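Long-range contact in ornithine decarboxylase (Entamoeba histolytica, PDB 4AIB), which probably catalyses the pyridoxal phosphate-dependent decarboxylation of L-ornithine to putrescine, the entry step of polyamine synthesis, as a homodimer: residues 135-144 / 157-169. Sequence-based numbering, arbitrary orientation.
Sequences PKMGIMIRIM and KFGLHDDEVEIVL
Strand 138-143 of the pyridoxal-binding alpha/beta barrel meets the loop and helix that follow it, Ile-141 pointing at the helix and the extended Arg-142 reaching along to the loop. The strand and the first turns of the helix run nearly antiparallel, at 166°, with their axes 10.0 Å apart, as in a beta-alpha unit of a TIM barrel. Ile-141 does most of the apolar work. Its CG1 lies anti to the backbone N (chi1 -169°), which carries CD1 out to the helix. There the methyl reaches Leu-160 CD2 at 3.8 Å and Val-168 CG1 at 3.9 Å, and also touches Val-165 and Leu-169. Leu-160, crossing Ile-141 at about a right angle, adds its methyl to this group from ahead of the helix. Branched aliphatic residues suit this layer because they fill it without bringing in polar atoms. Ile-143 turns toward Val-182 and Phe-184 of strand 179-184 and touches the helix only marginally, through Val-165.

Near the strand's C-terminal end the chemistry changes. The Arg-142 side chain passes Gly-159, its CG 3.8 Å from Gly-159 CA, and brings the guanidinium to Phe-158. Phe-158 CB lies over one guanidinium face, 3.5 Å from Arg-142 NH2, while the ring is tilted 38° from the guanidinium plane and approaches obliquely. Glycine suits position 159 because, at this backbone conformation, a beta carbon would press against Phe-158 O; Gly-159 N donates to Asp-122 OD2. The flexible Met-144 side chain lies against the loop backbone in van der Waals contact, its SD also obliquely near the His-161 ring.

Phe-158 also packs on Ser-333 of the second subunit, and Lys-157 forms a salt bridge to Asp-338 of that subunit. The aliphatic end thus belongs to the strand-helix packing of the barrel, whereas the Lys-157/Phe-158 end reaches the other monomer, consistent with shared active sites.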
# COMPACT_ATOMS: atom_id res chain seq x y z
N PRO A 135 12.65 -1.41 -31.85
CA PRO A 135 13.86 -0.63 -32.12
C PRO A 135 13.61 0.77 -32.69
O PRO A 135 14.57 1.51 -32.93
CB PRO A 135 14.61 -1.50 -33.13
CG PRO A 135 13.54 -2.22 -33.86
CD PRO A 135 12.40 -2.42 -32.90
N LYS A 136 12.35 1.13 -32.90
CA LYS A 136 12.00 2.45 -33.41
C LYS A 136 11.67 3.45 -32.30
O LYS A 136 11.51 4.65 -32.56
CB LYS A 136 10.84 2.35 -34.41
CG LYS A 136 11.26 1.88 -35.79
CD LYS A 136 10.13 2.06 -36.80
CE LYS A 136 10.59 1.69 -38.20
NZ LYS A 136 9.50 1.85 -39.20
N MET A 137 11.57 2.96 -31.07
CA MET A 137 11.26 3.80 -29.91
C MET A 137 12.46 4.66 -29.51
O MET A 137 13.58 4.16 -29.39
CB MET A 137 10.79 2.94 -28.74
CG MET A 137 9.92 3.67 -27.73
SD MET A 137 9.15 2.58 -26.51
CE MET A 137 7.96 1.70 -27.51
N GLY A 138 12.21 5.95 -29.33
CA GLY A 138 13.24 6.89 -28.89
C GLY A 138 13.66 6.64 -27.46
O GLY A 138 12.82 6.36 -26.60
N ILE A 139 14.96 6.75 -27.20
CA ILE A 139 15.53 6.40 -25.90
C ILE A 139 16.09 7.62 -25.17
O ILE A 139 16.81 8.43 -25.76
CB ILE A 139 16.62 5.31 -26.05
CG1 ILE A 139 16.00 4.01 -26.56
CG2 ILE A 139 17.34 5.08 -24.72
CD1 ILE A 139 17.00 3.04 -27.16
N MET A 140 15.76 7.74 -23.89
CA MET A 140 16.30 8.78 -23.04
C MET A 140 17.22 8.15 -22.00
O MET A 140 16.87 7.15 -21.38
CB MET A 140 15.18 9.56 -22.37
CG MET A 140 15.29 11.07 -22.54
SD MET A 140 14.08 12.03 -21.60
CE MET A 140 12.53 11.30 -22.12
N ILE A 141 18.40 8.74 -21.82
CA ILE A 141 19.38 8.21 -20.87
C ILE A 141 19.18 8.81 -19.47
O ILE A 141 19.14 10.03 -19.31
CB ILE A 141 20.83 8.37 -21.39
CG1 ILE A 141 21.82 7.57 -20.53
CG2 ILE A 141 21.23 9.84 -21.52
CD1 ILE A 141 23.12 7.23 -21.23
N ARG A 142 19.04 7.94 -18.47
CA ARG A 142 18.82 8.39 -17.10
C ARG A 142 20.15 8.58 -16.35
O ARG A 142 20.93 7.64 -16.21
CB ARG A 142 17.89 7.44 -16.33
CG ARG A 142 17.55 7.91 -14.92
CD ARG A 142 16.37 7.15 -14.34
NE ARG A 142 16.07 7.58 -12.97
CZ ARG A 142 14.99 7.23 -12.28
NH1 ARG A 142 14.07 6.44 -12.82
NH2 ARG A 142 14.82 7.68 -11.05
N ILE A 143 20.38 9.81 -15.88
CA ILE A 143 21.59 10.14 -15.12
C ILE A 143 21.24 10.55 -13.69
O ILE A 143 20.06 10.56 -13.31
CB ILE A 143 22.44 11.23 -15.83
CG1 ILE A 143 21.68 12.56 -15.95
CG2 ILE A 143 22.91 10.76 -17.20
CD1 ILE A 143 22.14 13.63 -14.98
N MET A 144 22.26 10.88 -12.90
CA MET A 144 22.07 11.33 -11.52
C MET A 144 22.79 12.65 -11.26
O MET A 144 22.39 13.42 -10.39
CB MET A 144 22.57 10.26 -10.54
CG MET A 144 21.68 9.03 -10.45
SD MET A 144 22.43 7.67 -9.53
CE MET A 144 22.34 8.30 -7.85
N LYS A 157 20.32 3.36 -5.90
CA LYS A 157 19.51 2.82 -6.98
C LYS A 157 18.83 3.91 -7.80
O LYS A 157 18.82 5.08 -7.40
CB LYS A 157 18.48 1.82 -6.44
CG LYS A 157 17.45 2.41 -5.48
CD LYS A 157 16.41 1.37 -5.09
CE LYS A 157 15.43 1.93 -4.06
NZ LYS A 157 14.52 2.95 -4.64
N PHE A 158 18.25 3.52 -8.94
CA PHE A 158 17.59 4.42 -9.89
C PHE A 158 18.50 5.49 -10.48
O PHE A 158 18.81 6.50 -9.83
CB PHE A 158 16.29 5.02 -9.32
CG PHE A 158 15.12 4.09 -9.38
CD1 PHE A 158 14.39 3.95 -10.57
CD2 PHE A 158 14.73 3.34 -8.27
CE1 PHE A 158 13.31 3.09 -10.64
CE2 PHE A 158 13.65 2.48 -8.34
CZ PHE A 158 12.94 2.35 -9.52
N GLY A 159 18.93 5.26 -11.71
CA GLY A 159 19.85 6.15 -12.41
C GLY A 159 21.02 5.40 -13.00
O GLY A 159 21.03 4.16 -13.03
N LEU A 160 22.01 6.14 -13.49
CA LEU A 160 23.19 5.57 -14.11
C LEU A 160 24.43 6.33 -13.64
O LEU A 160 24.46 7.56 -13.66
CB LEU A 160 23.06 5.64 -15.63
CG LEU A 160 24.04 4.91 -16.55
CD1 LEU A 160 23.80 3.41 -16.54
CD2 LEU A 160 23.89 5.45 -17.96
N HIS A 161 25.44 5.58 -13.20
CA HIS A 161 26.67 6.17 -12.67
C HIS A 161 27.53 6.81 -13.73
O HIS A 161 27.45 6.43 -14.91
CB HIS A 161 27.47 5.14 -11.87
CG HIS A 161 26.79 4.69 -10.59
ND1 HIS A 161 26.34 5.55 -9.66
CD2 HIS A 161 26.50 3.41 -10.12
CE1 HIS A 161 25.79 4.86 -8.64
NE2 HIS A 161 25.88 3.55 -8.93
N ASP A 162 28.34 7.77 -13.31
CA ASP A 162 29.17 8.60 -14.20
C ASP A 162 29.90 7.84 -15.31
O ASP A 162 29.84 8.24 -16.48
CB ASP A 162 30.18 9.41 -13.39
CG ASP A 162 29.52 10.47 -12.52
OD1 ASP A 162 29.01 11.47 -13.07
OD2 ASP A 162 29.52 10.31 -11.28
N ASP A 163 30.59 6.77 -14.94
CA ASP A 163 31.40 5.98 -15.87
C ASP A 163 30.57 5.10 -16.80
O ASP A 163 31.01 4.75 -17.90
CB ASP A 163 32.42 5.12 -15.10
CG ASP A 163 31.77 4.19 -14.08
OD1 ASP A 163 30.62 4.45 -13.65
OD2 ASP A 163 32.42 3.20 -13.69
N GLU A 164 29.37 4.74 -16.36
CA GLU A 164 28.49 3.86 -17.12
C GLU A 164 27.81 4.56 -18.30
O GLU A 164 27.35 3.90 -19.24
CB GLU A 164 27.45 3.21 -16.20
CG GLU A 164 28.02 2.18 -15.24
CD GLU A 164 27.04 1.74 -14.17
OE1 GLU A 164 25.82 1.86 -14.37
OE2 GLU A 164 27.51 1.26 -13.11
N VAL A 165 27.77 5.89 -18.24
CA VAL A 165 27.12 6.73 -19.27
C VAL A 165 27.70 6.49 -20.67
O VAL A 165 26.95 6.43 -21.65
CB VAL A 165 27.20 8.23 -18.91
CG1 VAL A 165 26.48 9.09 -19.94
CG2 VAL A 165 26.62 8.49 -17.53
N GLU A 166 29.02 6.34 -20.75
CA GLU A 166 29.71 6.09 -22.02
C GLU A 166 29.45 4.68 -22.56
O GLU A 166 29.30 4.49 -23.76
CB GLU A 166 31.21 6.33 -21.88
CG GLU A 166 31.63 7.78 -22.00
CD GLU A 166 33.10 8.00 -21.72
OE1 GLU A 166 33.53 7.78 -20.56
OE2 GLU A 166 33.83 8.40 -22.65
N ILE A 167 29.40 3.70 -21.65
CA ILE A 167 29.15 2.30 -22.01
C ILE A 167 27.74 2.13 -22.60
O ILE A 167 27.55 1.38 -23.56
CB ILE A 167 29.36 1.35 -20.80
CG1 ILE A 167 30.81 1.43 -20.28
CG2 ILE A 167 28.96 -0.08 -21.13
CD1 ILE A 167 31.88 0.96 -21.25
N VAL A 168 26.77 2.84 -22.02
CA VAL A 168 25.39 2.81 -22.50
C VAL A 168 25.26 3.54 -23.84
O VAL A 168 24.68 3.00 -24.79
CB VAL A 168 24.41 3.37 -21.45
CG1 VAL A 168 22.99 3.45 -22.01
CG2 VAL A 168 24.42 2.50 -20.20
N LEU A 169 25.83 4.74 -23.93
CA LEU A 169 25.83 5.52 -25.17
C LEU A 169 26.49 4.79 -26.33
O LEU A 169 26.05 4.92 -27.48
CB LEU A 169 26.49 6.89 -24.97
CG LEU A 169 25.67 8.03 -24.36
CD1 LEU A 169 26.57 9.21 -24.04
CD2 LEU A 169 24.53 8.46 -25.27